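Local coordinates for PDZ domain protein (Parabacteroides distasonis, PDB 4L8N), which is of unknown function but combines N-terminal and C-terminal PDZ domains with a DUF4136 domain and binds magnesium, at residues K46-I51 against M285-P290; R158-V163 against Y272-Y277; T213-F218 against E224-L229; A399-S402 against D406-P409. One frame throughout, in Å; residues are numbered along the deposited sequence.

Interaction 1 (K46-I51 against M285-P290); sequences KKYDVI and MCMQYP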
loop_
_atom_site.group_PDB
_atom_site.type_symbol
_atom_site.label_atom_id
_atom_site.label_comp_id
_atom_site.label_asym_id
_atom_site.label_seq_id
_atom_site.Cartn_x
_atom_site.Cartn_y
_atom_site.Cartn_z
ATOM N N LYS A 46 -25.044 -19.511 8.508
ATOM C CA LYS A 46 -23.583 -19.341 8.496
ATOM C C LYS A 46 -23.201 -17.964 7.959
ATOM O O LYS A 46 -23.969 -17.348 7.231
ATOM C CB LYS A 46 -22.918 -20.438 7.620
ATOM C CG LYS A 46 -23.314 -21.882 7.974
ATOM C CD LYS A 46 -22.525 -22.470 9.158
ATOM C CE LYS A 46 -23.023 -23.833 9.599
ATOM N NZ LYS A 46 -22.737 -24.903 8.596
ATOM N N LYS A 47 -22.016 -17.477 8.336
ATOM C CA LYS A 47 -21.453 -16.222 7.850
ATOM C C LYS A 47 -21.447 -16.185 6.326
ATOM O O LYS A 47 -21.146 -17.207 5.678
ATOM C CB LYS A 47 -19.994 -16.091 8.325
ATOM C CG LYS A 47 -19.759 -15.353 9.626
ATOM C CD LYS A 47 -18.235 -15.400 9.930
ATOM C CE LYS A 47 -17.704 -14.191 10.643
ATOM N NZ LYS A 47 -17.992 -14.241 12.104
ATOM N N TYR A 48 -21.772 -15.006 5.765
ATOM C CA TYR A 48 -21.748 -14.644 4.337
ATOM C C TYR A 48 -22.911 -15.281 3.574
ATOM O O TYR A 48 -22.993 -15.127 2.357
ATOM C CB TYR A 48 -20.348 -14.877 3.678
ATOM C CG TYR A 48 -19.230 -14.329 4.558
ATOM C CD1 TYR A 48 -19.275 -13.019 5.044
ATOM C CD2 TYR A 48 -18.211 -15.158 5.021
ATOM C CE1 TYR A 48 -18.329 -12.549 5.954
ATOM C CE2 TYR A 48 -17.245 -14.692 5.909
ATOM C CZ TYR A 48 -17.302 -13.383 6.369
ATOM O OH TYR A 48 -16.341 -12.915 7.241
ATOM N N ASP A 49 -23.890 -15.854 4.303
ATOM C CA ASP A 49 -25.135 -16.344 3.723
ATOM C C ASP A 49 -25.890 -15.158 3.177
ATOM O O ASP A 49 -25.814 -14.065 3.767
ATOM C CB ASP A 49 -26.012 -17.073 4.776
ATOM C CG ASP A 49 -25.775 -18.559 4.938
ATOM O OD1 ASP A 49 -24.940 -19.110 4.193
ATOM O OD2 ASP A 49 -26.428 -19.175 5.822
ATOM N N VAL A 50 -26.608 -15.367 2.048
ATOM C CA VAL A 50 -27.416 -14.340 1.393
ATOM C C VAL A 50 -28.894 -14.640 1.623
ATOM O O VAL A 50 -29.376 -15.710 1.242
ATOM C CB VAL A 50 -27.088 -14.215 -0.110
ATOM C CG1 VAL A 50 -28.044 -13.249 -0.806
ATOM C CG2 VAL A 50 -25.648 -13.768 -0.313
ATOM N N ILE A 51 -29.612 -13.695 2.250
ATOM C CA ILE A 51 -31.057 -13.832 2.444
ATOM C C ILE A 51 -31.731 -13.461 1.107
ATOM O O ILE A 51 -31.697 -12.298 0.685
ATOM C CB ILE A 51 -31.609 -13.010 3.632
ATOM C CG1 ILE A 51 -30.914 -13.396 4.964
ATOM C CG2 ILE A 51 -33.152 -13.137 3.701
ATOM C CD1 ILE A 51 -31.323 -12.571 6.137
HETATM N N MSE A 285 -7.417 -13.323 5.348
HETATM C CA MSE A 285 -7.512 -12.906 3.939
HETATM C C MSE A 285 -8.748 -13.462 3.235
HETATM O O MSE A 285 -9.397 -12.734 2.487
HETATM C CB MSE A 285 -6.265 -13.369 3.179
HETATM C CG MSE A 285 -5.039 -12.554 3.503
HETATM SE SE MSE A 285 -3.410 -13.320 2.824
HETATM C CE MSE A 285 -3.762 -13.056 1.014
ATOM N N CYS A 286 -9.076 -14.745 3.468
ATOM C CA CYS A 286 -10.216 -15.397 2.813
ATOM C C CYS A 286 -11.565 -15.051 3.432
ATOM O O CYS A 286 -12.594 -15.417 2.846
ATOM C CB CYS A 286 -10.011 -16.900 2.746
ATOM S SG CYS A 286 -8.646 -17.382 1.666
HETATM N N MSE A 287 -11.596 -14.298 4.552
HETATM C CA MSE A 287 -12.881 -13.867 5.134
HETATM C C MSE A 287 -13.597 -12.910 4.166
HETATM O O MSE A 287 -14.813 -12.716 4.273
HETATM C CB MSE A 287 -12.683 -13.220 6.505
HETATM C CG MSE A 287 -12.752 -14.235 7.629
HETATM SE SE MSE A 287 -12.437 -13.503 9.405
HETATM C CE MSE A 287 -13.990 -12.572 9.548
ATOM N N GLN A 288 -12.839 -12.333 3.193
ATOM C CA GLN A 288 -13.433 -11.456 2.200
ATOM C C GLN A 288 -13.771 -12.200 0.913
ATOM O O GLN A 288 -14.177 -11.557 -0.045
ATOM C CB GLN A 288 -12.590 -10.211 1.942
ATOM C CG GLN A 288 -12.701 -9.236 3.104
ATOM C CD GLN A 288 -12.478 -7.835 2.679
ATOM O OE1 GLN A 288 -13.400 -7.015 2.661
ATOM N NE2 GLN A 288 -11.245 -7.549 2.298
ATOM N N TYR A 289 -13.679 -13.550 0.898
ATOM C CA TYR A 289 -14.148 -14.345 -0.236
ATOM C C TYR A 289 -15.391 -15.135 0.205
ATOM O O TYR A 289 -15.278 -15.933 1.142
ATOM C CB TYR A 289 -13.076 -15.279 -0.849
ATOM C CG TYR A 289 -13.569 -15.826 -2.173
ATOM C CD1 TYR A 289 -13.553 -15.037 -3.324
ATOM C CD2 TYR A 289 -14.231 -17.060 -2.241
ATOM C CE1 TYR A 289 -14.108 -15.490 -4.526
ATOM C CE2 TYR A 289 -14.797 -17.517 -3.439
ATOM C CZ TYR A 289 -14.723 -16.731 -4.580
ATOM O OH TYR A 289 -15.266 -17.161 -5.775
ATOM N N PRO A 290 -16.599 -14.939 -0.388
ATOM C CA PRO A 290 -16.948 -14.100 -1.546
ATOM C C PRO A 290 -17.398 -12.667 -1.231
ATOM O O PRO A 290 -17.662 -11.902 -2.159
ATOM C CB PRO A 290 -18.111 -14.881 -2.156
ATOM C CG PRO A 290 -18.799 -15.490 -0.985
ATOM C CD PRO A 290 -17.768 -15.720 0.065
#
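Van der Waals contact between Tyr48 and Met287, a selenomethionine here, carries most of this junction. The two side chains cross at about a right angle. Met287 bends at its last torsion (chi3 71°), which turns its methyl back toward the phenol. CE then lies 3.3 Å from Tyr48 OH. The same methyl also touches Lys47, whose CE lies 4.2 Å from Met287 CE. Lys47 also covers part of the tyrosine itself, with CB 3.8 Å above one face of the Tyr48 ring and offset toward its rim. The backbone oxygen of Met287 meets the phenol end of the ring obliquely, 3.3 Å from Tyr48 CZ.

Polar bonds lie around this patch. The ammonium of Lys47 is held by Val454 O. Tyr48 O accepts from Trp24 NE1, and Trp24 also packs on Pro290, which follows a cis peptide bond.

Backbone and side-chain bonds shape the loop that presents Tyr48. Asp49 N bonds to Lys46 O at 3.3 Å. In return Lys46 N gives an almost straight bond (176°) to Asp49 OD2, 3.0 Å away. Tyr48 has a positive phi (74°) at the third position of the turn. This is a type II beta turn leading into PDZ strand 50-54, docked on the loop after helix 274-285 of the DUF4136 region.

Interaction 2 (R158-V163 against Y272-Y277); sequences RKLETV and YRLDEY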
loop_
_atom_site.group_PDB
_atom_site.type_symbol
_atom_site.label_atom_id
_atom_site.label_comp_id
_atom_site.label_asym_id
_atom_site.label_seq_id
_atom_site.Cartn_x
_atom_site.Cartn_y
_atom_site.Cartn_z
ATOM N N ARG A 158 8.406 -26.575 -3.288
ATOM C CA ARG A 158 7.358 -27.582 -3.056
ATOM C C ARG A 158 6.865 -27.600 -1.602
ATOM O O ARG A 158 5.652 -27.549 -1.380
ATOM C CB ARG A 158 7.820 -28.992 -3.475
ATOM C CG ARG A 158 6.880 -30.110 -3.010
ATOM C CD ARG A 158 7.016 -31.385 -3.814
ATOM N NE ARG A 158 6.399 -31.278 -5.136
ATOM C CZ ARG A 158 5.104 -31.453 -5.380
ATOM N NH1 ARG A 158 4.266 -31.735 -4.386
ATOM N NH2 ARG A 158 4.634 -31.342 -6.615
ATOM N N LYS A 159 7.796 -27.673 -0.631
ATOM C CA LYS A 159 7.480 -27.730 0.798
ATOM C C LYS A 159 6.551 -26.574 1.222
ATOM O O LYS A 159 5.500 -26.834 1.813
ATOM C CB LYS A 159 8.770 -27.736 1.649
ATOM C CG LYS A 159 9.648 -28.977 1.446
ATOM C CD LYS A 159 10.872 -28.977 2.366
ATOM C CE LYS A 159 11.826 -30.119 2.094
ATOM N NZ LYS A 159 12.666 -29.887 0.886
ATOM N N LEU A 160 6.924 -25.321 0.883
ATOM C CA LEU A 160 6.186 -24.095 1.208
ATOM C C LEU A 160 4.821 -24.031 0.496
ATOM O O LEU A 160 3.812 -23.812 1.160
ATOM C CB LEU A 160 7.040 -22.855 0.858
ATOM C CG LEU A 160 6.354 -21.478 0.814
ATOM C CD1 LEU A 160 5.872 -21.025 2.198
ATOM C CD2 LEU A 160 7.272 -20.451 0.234
ATOM N N GLU A 161 4.795 -24.224 -0.835
ATOM C CA GLU A 161 3.579 -24.168 -1.658
ATOM C C GLU A 161 2.513 -25.188 -1.235
ATOM O O GLU A 161 1.324 -24.908 -1.371
ATOM C CB GLU A 161 3.911 -24.347 -3.138
ATOM C CG GLU A 161 4.586 -23.117 -3.726
ATOM C CD GLU A 161 4.627 -23.001 -5.235
ATOM O OE1 GLU A 161 3.757 -23.594 -5.915
ATOM O OE2 GLU A 161 5.496 -22.252 -5.735
ATOM N N THR A 162 2.936 -26.339 -0.689
ATOM C CA THR A 162 2.036 -27.378 -0.207
ATOM C C THR A 162 1.347 -26.893 1.069
ATOM O O THR A 162 0.149 -27.138 1.223
ATOM C CB THR A 162 2.788 -28.694 -0.023
ATOM O OG1 THR A 162 3.251 -29.092 -1.309
ATOM C CG2 THR A 162 1.919 -29.804 0.559
ATOM N N VAL A 163 2.081 -26.181 1.951
ATOM C CA VAL A 163 1.541 -25.642 3.214
ATOM C C VAL A 163 0.488 -24.590 2.889
ATOM O O VAL A 163 -0.639 -24.699 3.376
ATOM C CB VAL A 163 2.648 -25.094 4.157
ATOM C CG1 VAL A 163 2.050 -24.374 5.371
ATOM C CG2 VAL A 163 3.579 -26.216 4.603
ATOM N N TYR A 272 11.346 -13.673 8.855
ATOM C CA TYR A 272 10.072 -14.351 9.090
ATOM C C TYR A 272 9.757 -15.406 8.007
ATOM O O TYR A 272 10.070 -15.215 6.825
ATOM C CB TYR A 272 8.957 -13.321 9.177
ATOM C CG TYR A 272 7.757 -13.819 9.937
ATOM C CD1 TYR A 272 7.701 -13.734 11.324
ATOM C CD2 TYR A 272 6.679 -14.398 9.272
ATOM C CE1 TYR A 272 6.610 -14.221 12.033
ATOM C CE2 TYR A 272 5.585 -14.895 9.971
ATOM C CZ TYR A 272 5.555 -14.803 11.354
ATOM O OH TYR A 272 4.484 -15.289 12.057
ATOM N N ARG A 273 9.155 -16.531 8.440
ATOM C CA ARG A 273 8.781 -17.685 7.607
ATOM C C ARG A 273 7.445 -17.453 6.876
ATOM O O ARG A 273 6.441 -17.118 7.513
ATOM C CB ARG A 273 8.691 -18.955 8.472
ATOM C CG ARG A 273 10.019 -19.436 9.055
ATOM C CD ARG A 273 9.887 -20.786 9.739
ATOM N NE ARG A 273 9.587 -21.852 8.781
ATOM C CZ ARG A 273 10.502 -22.593 8.163
ATOM N NH1 ARG A 273 11.793 -22.430 8.432
ATOM N NH2 ARG A 273 10.134 -23.515 7.283
ATOM N N LEU A 274 7.433 -17.640 5.540
ATOM C CA LEU A 274 6.230 -17.439 4.719
ATOM C C LEU A 274 5.152 -18.498 5.018
ATOM O O LEU A 274 3.958 -18.186 4.916
ATOM C CB LEU A 274 6.553 -17.398 3.212
ATOM C CG LEU A 274 7.030 -16.033 2.659
ATOM C CD1 LEU A 274 7.697 -16.192 1.325
ATOM C CD2 LEU A 274 5.879 -15.040 2.526
ATOM N N ASP A 275 5.563 -19.723 5.429
ATOM C CA ASP A 275 4.612 -20.786 5.775
ATOM C C ASP A 275 3.833 -20.392 7.031
ATOM O O ASP A 275 2.598 -20.500 7.035
ATOM C CB ASP A 275 5.282 -22.179 5.921
ATOM C CG ASP A 275 6.554 -22.280 6.759
ATOM O OD1 ASP A 275 6.669 -21.545 7.764
ATOM O OD2 ASP A 275 7.380 -23.175 6.473
ATOM N N GLU A 276 4.544 -19.859 8.054
ATOM C CA GLU A 276 3.953 -19.386 9.303
ATOM C C GLU A 276 3.028 -18.215 9.018
ATOM O O GLU A 276 1.901 -18.200 9.514
ATOM C CB GLU A 276 5.034 -19.014 10.330
ATOM C CG GLU A 276 5.638 -20.238 11.009
ATOM C CD GLU A 276 6.814 -20.026 11.946
ATOM O OE1 GLU A 276 6.895 -18.955 12.593
ATOM O OE2 GLU A 276 7.630 -20.967 12.076
ATOM N N TYR A 277 3.468 -17.291 8.148
ATOM C CA TYR A 277 2.697 -16.128 7.722
ATOM C C TYR A 277 1.368 -16.579 7.071
ATOM O O TYR A 277 0.319 -16.076 7.473
ATOM C CB TYR A 277 3.518 -15.215 6.758
ATOM C CG TYR A 277 2.785 -13.915 6.495
ATOM C CD1 TYR A 277 2.927 -12.831 7.352
ATOM C CD2 TYR A 277 1.853 -13.813 5.463
ATOM C CE1 TYR A 277 2.174 -11.672 7.181
ATOM C CE2 TYR A 277 1.090 -12.658 5.288
ATOM C CZ TYR A 277 1.237 -11.601 6.168
ATOM O OH TYR A 277 0.463 -10.478 6.043
#
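Asp275 OD1, whose residue packs against Leu160 and Val163, takes a bond from Arg273 NE at 3.1 Å, on its syn side, and a weak one from Glu276 N. Arg273 NH2 bonds to the other oxygen, Asp275 OD2, at 2.9 Å. The guanidinium thus holds the carboxylate side-on, one nitrogen to each oxygen, and both oxygens lie close to its plane. This two-point salt bridge fixes the rotation of the carboxylate. Glu276 completes the charged network through a long salt bridge to Arg273.

The contact across the helices is apolar. Leu160 has CG anti to its backbone N (chi1 166°), and this carries CD1 over the start of helix 274-285. There CD1 sits 3.5 Å from Asp275 N and 3.8 Å from Leu274 CB. Val163 CG1 touches Asp275 CB at 3.9 Å, with the two side chains meeting at a slant. Asp275 therefore offers its CB to the neighbouring helix while its carboxylate serves Arg273.

At the start of helix 158-175, Arg158 O accepts from both Thr162 N (3.1 Å) and Thr162 OG1 (2.9 Å), which reach it from opposite faces of the carbonyl plane. Tyr192 of strand 186-196 touches both Leu160 and Leu274. Leu274 also packs on Leu242 of strand 240-250. Arg273 stands at the N-cap position of helix 274-285. The whole is a surface packing of the first turns of two helices beside one sheet of the DUF4136 region.

Interaction 3 (T213-F218 against E224-L229); sequences TYRYNF and EKFPFL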
loop_
_atom_site.group_PDB
_atom_site.type_symbol
_atom_site.label_atom_id
_atom_site.label_comp_id
_atom_site.label_asym_id
_atom_site.label_seq_id
_atom_site.Cartn_x
_atom_site.Cartn_y
_atom_site.Cartn_z
ATOM N N THR A 213 6.390 16.249 0.134
ATOM C CA THR A 213 6.218 15.450 -1.077
ATOM C C THR A 213 6.635 16.291 -2.301
ATOM O O THR A 213 6.033 17.337 -2.569
ATOM C CB THR A 213 4.773 14.960 -1.173
ATOM O OG1 THR A 213 4.473 14.243 0.008
ATOM C CG2 THR A 213 4.528 14.052 -2.363
ATOM N N TYR A 214 7.689 15.854 -3.009
ATOM C CA TYR A 214 8.113 16.509 -4.249
ATOM C C TYR A 214 7.907 15.545 -5.394
ATOM O O TYR A 214 8.182 14.348 -5.258
ATOM C CB TYR A 214 9.553 17.026 -4.211
ATOM C CG TYR A 214 9.775 18.101 -3.172
ATOM C CD1 TYR A 214 9.383 19.417 -3.403
ATOM C CD2 TYR A 214 10.362 17.802 -1.946
ATOM C CE1 TYR A 214 9.562 20.408 -2.432
ATOM C CE2 TYR A 214 10.578 18.790 -0.984
ATOM C CZ TYR A 214 10.152 20.086 -1.218
ATOM O OH TYR A 214 10.347 21.048 -0.251
ATOM N N ARG A 215 7.292 16.027 -6.470
ATOM C CA ARG A 215 7.056 15.222 -7.664
ATOM C C ARG A 215 7.332 16.075 -8.876
ATOM O O ARG A 215 7.291 17.307 -8.781
ATOM C CB ARG A 215 5.634 14.638 -7.711
ATOM C CG ARG A 215 5.270 13.880 -6.464
ATOM C CD ARG A 215 4.591 12.582 -6.724
ATOM N NE ARG A 215 4.481 11.886 -5.451
ATOM C CZ ARG A 215 3.366 11.359 -4.995
ATOM N NH1 ARG A 215 2.265 11.395 -5.725
ATOM N NH2 ARG A 215 3.340 10.779 -3.806
ATOM N N TYR A 216 7.587 15.434 -10.023
ATOM C CA TYR A 216 7.835 16.192 -11.226
ATOM C C TYR A 216 6.510 16.397 -11.969
ATOM O O TYR A 216 5.709 15.469 -12.115
ATOM C CB TYR A 216 8.889 15.518 -12.095
ATOM C CG TYR A 216 9.347 16.404 -13.227
ATOM C CD1 TYR A 216 10.277 17.407 -13.015
ATOM C CD2 TYR A 216 8.863 16.225 -14.522
ATOM C CE1 TYR A 216 10.706 18.226 -14.055
ATOM C CE2 TYR A 216 9.267 17.056 -15.566
ATOM C CZ TYR A 216 10.208 18.040 -15.333
ATOM O OH TYR A 216 10.674 18.825 -16.364
ATOM N N ASN A 217 6.281 17.627 -12.405
ATOM C CA ASN A 217 5.062 17.996 -13.092
ATOM C C ASN A 217 5.422 18.356 -14.542
ATOM O O ASN A 217 5.951 19.449 -14.794
ATOM C CB ASN A 217 4.389 19.159 -12.329
ATOM C CG ASN A 217 3.076 19.661 -12.875
ATOM O OD1 ASN A 217 2.536 20.648 -12.382
ATOM N ND2 ASN A 217 2.525 19.022 -13.899
ATOM N N PHE A 218 5.140 17.418 -15.489
ATOM C CA PHE A 218 5.471 17.561 -16.919
ATOM C C PHE A 218 4.771 18.763 -17.544
ATOM O O PHE A 218 5.395 19.459 -18.357
ATOM C CB PHE A 218 5.169 16.282 -17.713
ATOM C CG PHE A 218 6.197 15.165 -17.616
ATOM C CD1 PHE A 218 7.342 15.171 -18.419
ATOM C CD2 PHE A 218 6.003 14.085 -16.755
ATOM C CE1 PHE A 218 8.275 14.117 -18.352
ATOM C CE2 PHE A 218 6.940 13.035 -16.687
ATOM C CZ PHE A 218 8.068 13.053 -17.493
ATOM N N GLU A 224 7.649 19.991 -7.978
ATOM C CA GLU A 224 6.696 20.780 -7.198
ATOM C C GLU A 224 6.404 20.108 -5.892
ATOM O O GLU A 224 6.531 18.885 -5.787
ATOM C CB GLU A 224 5.371 20.965 -7.971
ATOM C CG GLU A 224 5.424 21.950 -9.124
ATOM C CD GLU A 224 4.164 22.078 -9.965
ATOM O OE1 GLU A 224 3.131 21.472 -9.596
ATOM O OE2 GLU A 224 4.203 22.821 -10.974
ATOM N N LYS A 225 6.005 20.910 -4.889
ATOM C CA LYS A 225 5.543 20.412 -3.604
ATOM C C LYS A 225 4.107 19.973 -3.816
ATOM O O LYS A 225 3.364 20.606 -4.578
ATOM C CB LYS A 225 5.662 21.490 -2.499
ATOM C CG LYS A 225 5.482 20.953 -1.081
ATOM C CD LYS A 225 5.330 22.067 -0.050
ATOM C CE LYS A 225 4.592 21.619 1.195
ATOM N NZ LYS A 225 5.460 20.845 2.121
ATOM N N PHE A 226 3.737 18.853 -3.218
ATOM C CA PHE A 226 2.381 18.343 -3.339
ATOM C C PHE A 226 1.821 18.141 -1.950
ATOM O O PHE A 226 2.585 17.777 -1.052
ATOM C CB PHE A 226 2.327 17.051 -4.196
ATOM C CG PHE A 226 2.379 17.343 -5.682
ATOM C CD1 PHE A 226 3.597 17.508 -6.332
ATOM C CD2 PHE A 226 1.212 17.500 -6.418
ATOM C CE1 PHE A 226 3.643 17.823 -7.689
ATOM C CE2 PHE A 226 1.262 17.820 -7.779
ATOM C CZ PHE A 226 2.476 17.989 -8.400
ATOM N N PRO A 227 0.497 18.372 -1.743
ATOM C CA PRO A 227 -0.075 18.227 -0.388
ATOM C C PRO A 227 -0.329 16.763 0.010
ATOM O O PRO A 227 -1.371 16.442 0.598
ATOM C CB PRO A 227 -1.375 19.031 -0.492
ATOM C CG PRO A 227 -1.795 18.863 -1.905
ATOM C CD PRO A 227 -0.520 18.857 -2.704
ATOM N N PHE A 228 0.627 15.870 -0.279
ATOM C CA PHE A 228 0.451 14.446 0.025
ATOM C C PHE A 228 1.366 14.039 1.163
ATOM O O PHE A 228 2.400 14.659 1.363
ATOM C CB PHE A 228 0.714 13.576 -1.233
ATOM C CG PHE A 228 0.150 14.054 -2.560
ATOM C CD1 PHE A 228 -1.094 14.678 -2.630
ATOM C CD2 PHE A 228 0.810 13.778 -3.753
ATOM C CE1 PHE A 228 -1.618 15.112 -3.857
ATOM C CE2 PHE A 228 0.267 14.181 -4.988
ATOM C CZ PHE A 228 -0.941 14.848 -5.030
ATOM N N LEU A 229 1.000 13.006 1.908
ATOM C CA LEU A 229 1.832 12.569 3.020
ATOM C C LEU A 229 2.977 11.692 2.522
ATOM O O LEU A 229 2.736 10.641 1.914
ATOM C CB LEU A 229 0.993 11.816 4.077
ATOM C CG LEU A 229 0.060 12.637 4.976
ATOM C CD1 LEU A 229 -0.806 11.719 5.814
ATOM C CD2 LEU A 229 0.843 13.496 5.933
HETATM O O HOH W 1 4.418 18.250 0.801
#
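Phe228 CD2 lies over one face of the Arg215 guanidinium, 3.4 Å from Arg215 NH1. The two planes are 47° apart, so this is not a parallel stack. One face of the Phe228 ring carries Phe226 CB, 3.5 Å above the plane and offset toward the rim. The Phe226 ring receives Thr213 O near its plane, at the edge, and Arg215 CB obliquely. On the other face of the hairpin, Tyr214 CE1 rests 4.0 Å from Lys225 CB.

Backbone bonds set this pairing. Arg215 and Glu224 form an antiparallel hydrogen-bonded pair, with Arg215 N to Glu224 O at 3.0 Å and Glu224 N to Arg215 O at 2.8 Å. Tyr214 and Lys225 are the non-hydrogen-bonded pair beside it. A water links Thr213 N, Lys225 NZ and Phe226 O.

Thr213 OG1 stands beside its backbone N and donates to Phe228 O at 2.5 Å, from above the carbonyl plane. A valine at Thr213 would probably leave Phe228 O without this donor and tie the corner at Pro227 and Phe228 less firmly to strand 211-217. Thr213 CG2 also lies 4.0 Å from Phe228 CD2.

The hairpin of strands 211-217 and 222-226 reaches the second subunit. Arg215 bonds to that subunit's Glu266 (strand 258-268) and His281 (helix 274-285). Phe228 meets its Tyr272, in the loop between those two elements, edge-to-face.

Interaction 4 (A399-S402 against D406-P409); sequences ADAS and DYLP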
loop_
_atom_site.group_PDB
_atom_site.type_symbol
_atom_site.label_atom_id
_atom_site.label_comp_id
_atom_site.label_asym_id
_atom_site.label_seq_id
_atom_site.Cartn_x
_atom_site.Cartn_y
_atom_site.Cartn_z
ATOM N N ALA A 399 -7.558 -13.720 44.403
ATOM C CA ALA A 399 -8.683 -14.544 44.847
ATOM C C ALA A 399 -9.221 -14.047 46.201
ATOM O O ALA A 399 -10.430 -13.872 46.319
ATOM C CB ALA A 399 -8.281 -16.012 44.924
ATOM N N ASP A 400 -8.330 -13.731 47.180
ATOM C CA ASP A 400 -8.743 -13.228 48.489
ATOM C C ASP A 400 -9.432 -11.865 48.354
ATOM O O ASP A 400 -10.521 -11.694 48.889
ATOM C CB ASP A 400 -7.562 -13.150 49.501
ATOM C CG ASP A 400 -6.905 -14.473 49.899
ATOM O OD1 ASP A 400 -7.532 -15.549 49.682
ATOM O OD2 ASP A 400 -5.758 -14.435 50.428
ATOM N N ALA A 401 -8.814 -10.911 47.642
ATOM C CA ALA A 401 -9.397 -9.586 47.437
ATOM C C ALA A 401 -10.751 -9.679 46.715
ATOM O O ALA A 401 -11.698 -9.041 47.152
ATOM C CB ALA A 401 -8.446 -8.711 46.650
ATOM N N SER A 402 -10.864 -10.531 45.678
ATOM C CA SER A 402 -12.089 -10.721 44.900
ATOM C C SER A 402 -13.276 -11.200 45.731
ATOM O O SER A 402 -14.418 -10.989 45.307
ATOM C CB SER A 402 -11.852 -11.726 43.773
ATOM O OG SER A 402 -11.959 -13.074 44.206
ATOM N N ASP A 406 -16.749 -6.472 51.203
ATOM C CA ASP A 406 -16.722 -5.035 50.915
ATOM C C ASP A 406 -16.905 -4.770 49.403
ATOM O O ASP A 406 -17.455 -3.727 49.027
ATOM C CB ASP A 406 -15.400 -4.402 51.425
ATOM C CG ASP A 406 -15.172 -2.924 51.084
ATOM O OD1 ASP A 406 -16.153 -2.138 51.132
ATOM O OD2 ASP A 406 -14.009 -2.549 50.811
ATOM N N TYR A 407 -16.470 -5.711 48.539
ATOM C CA TYR A 407 -16.592 -5.517 47.092
ATOM C C TYR A 407 -17.854 -6.195 46.508
ATOM O O TYR A 407 -18.009 -6.204 45.286
ATOM C CB TYR A 407 -15.322 -5.981 46.354
ATOM C CG TYR A 407 -14.018 -5.464 46.931
ATOM C CD1 TYR A 407 -13.818 -4.104 47.153
ATOM C CD2 TYR A 407 -12.966 -6.328 47.205
ATOM C CE1 TYR A 407 -12.617 -3.625 47.677
ATOM C CE2 TYR A 407 -11.760 -5.865 47.726
ATOM C CZ TYR A 407 -11.582 -4.511 47.956
ATOM O OH TYR A 407 -10.378 -4.069 48.468
ATOM N N LEU A 408 -18.795 -6.663 47.374
ATOM C CA LEU A 408 -20.057 -7.329 46.981
ATOM C C LEU A 408 -19.794 -8.288 45.785
ATOM O O LEU A 408 -20.117 -7.983 44.627
ATOM C CB LEU A 408 -21.186 -6.311 46.685
ATOM C CG LEU A 408 -21.493 -5.259 47.788
ATOM C CD1 LEU A 408 -22.559 -4.311 47.336
ATOM C CD2 LEU A 408 -21.876 -5.902 49.122
ATOM N N PRO A 409 -19.128 -9.436 46.076
ATOM C CA PRO A 409 -18.708 -10.346 45.003
ATOM C C PRO A 409 -19.728 -11.433 44.626
ATOM O O PRO A 409 -19.324 -12.491 44.136
ATOM C CB PRO A 409 -17.448 -10.993 45.603
ATOM C CG PRO A 409 -17.279 -10.403 47.012
ATOM C CD PRO A 409 -18.618 -9.915 47.375
#
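Ala401 O meets the Tyr407 ring at its edge and in its plane. It lies 3.0 Å from Tyr407 CD2 and 3.2 Å from CE2. The next carbonyl, Ser402 O, points at the Pro409 ring, 3.0 Å from Pro409 CB and 3.4 Å from CG. Ala401 CB adds a looser apolar touch to Tyr407 CE2 at 4.5 Å.

Several bonds place these groups. Ala401 O also accepts from Ser404 OG, in the short link between the two segments. Ser402 OG turns back to Ala399 O at 2.7 Å, within helix 395-402. Tyr407 CG lies beside its backbone N (chi1 -49°), and the ring reaches across to the helix. Its hydroxyl bonds to Asn367 ND2. Leu408, between Tyr407 and Pro409, packs on helix 354-367. A leucine in place of Tyr407 would probably leave Asn367 without its hydroxyl partner and Ala401 O without the ring edge.

No hydrogen bond crosses between the two segments. Ser402 O on Pro409 CB is a close van der Waals contact. At the aromatic edge, the slightly positive ring hydrogens would suit Ala401 O, so that part of the contact is probably weakly electrostatic.

In the fold
Interaction 2 is a surface contact, while interactions 1, 3 and 4 are partly buried. Interactions 1 and 2 share the surroundings of helix 274-285: interaction 2 uses its start, and interaction 1 uses the loop after its end. Their centres are about 25 Å apart. Interaction 1 joins the PDZ and DUF4136 regions. Interaction 2 stays within DUF4136, as does interaction 3, and both of these touch the second subunit. Interaction 3 is held by backbone hydrogen bonds across its segments, as befits a hairpin. In the others van der Waals and C-H contacts dominate. Interaction 4 lies about 62 Å from interaction 3, centre to centre, and closes a short local loop.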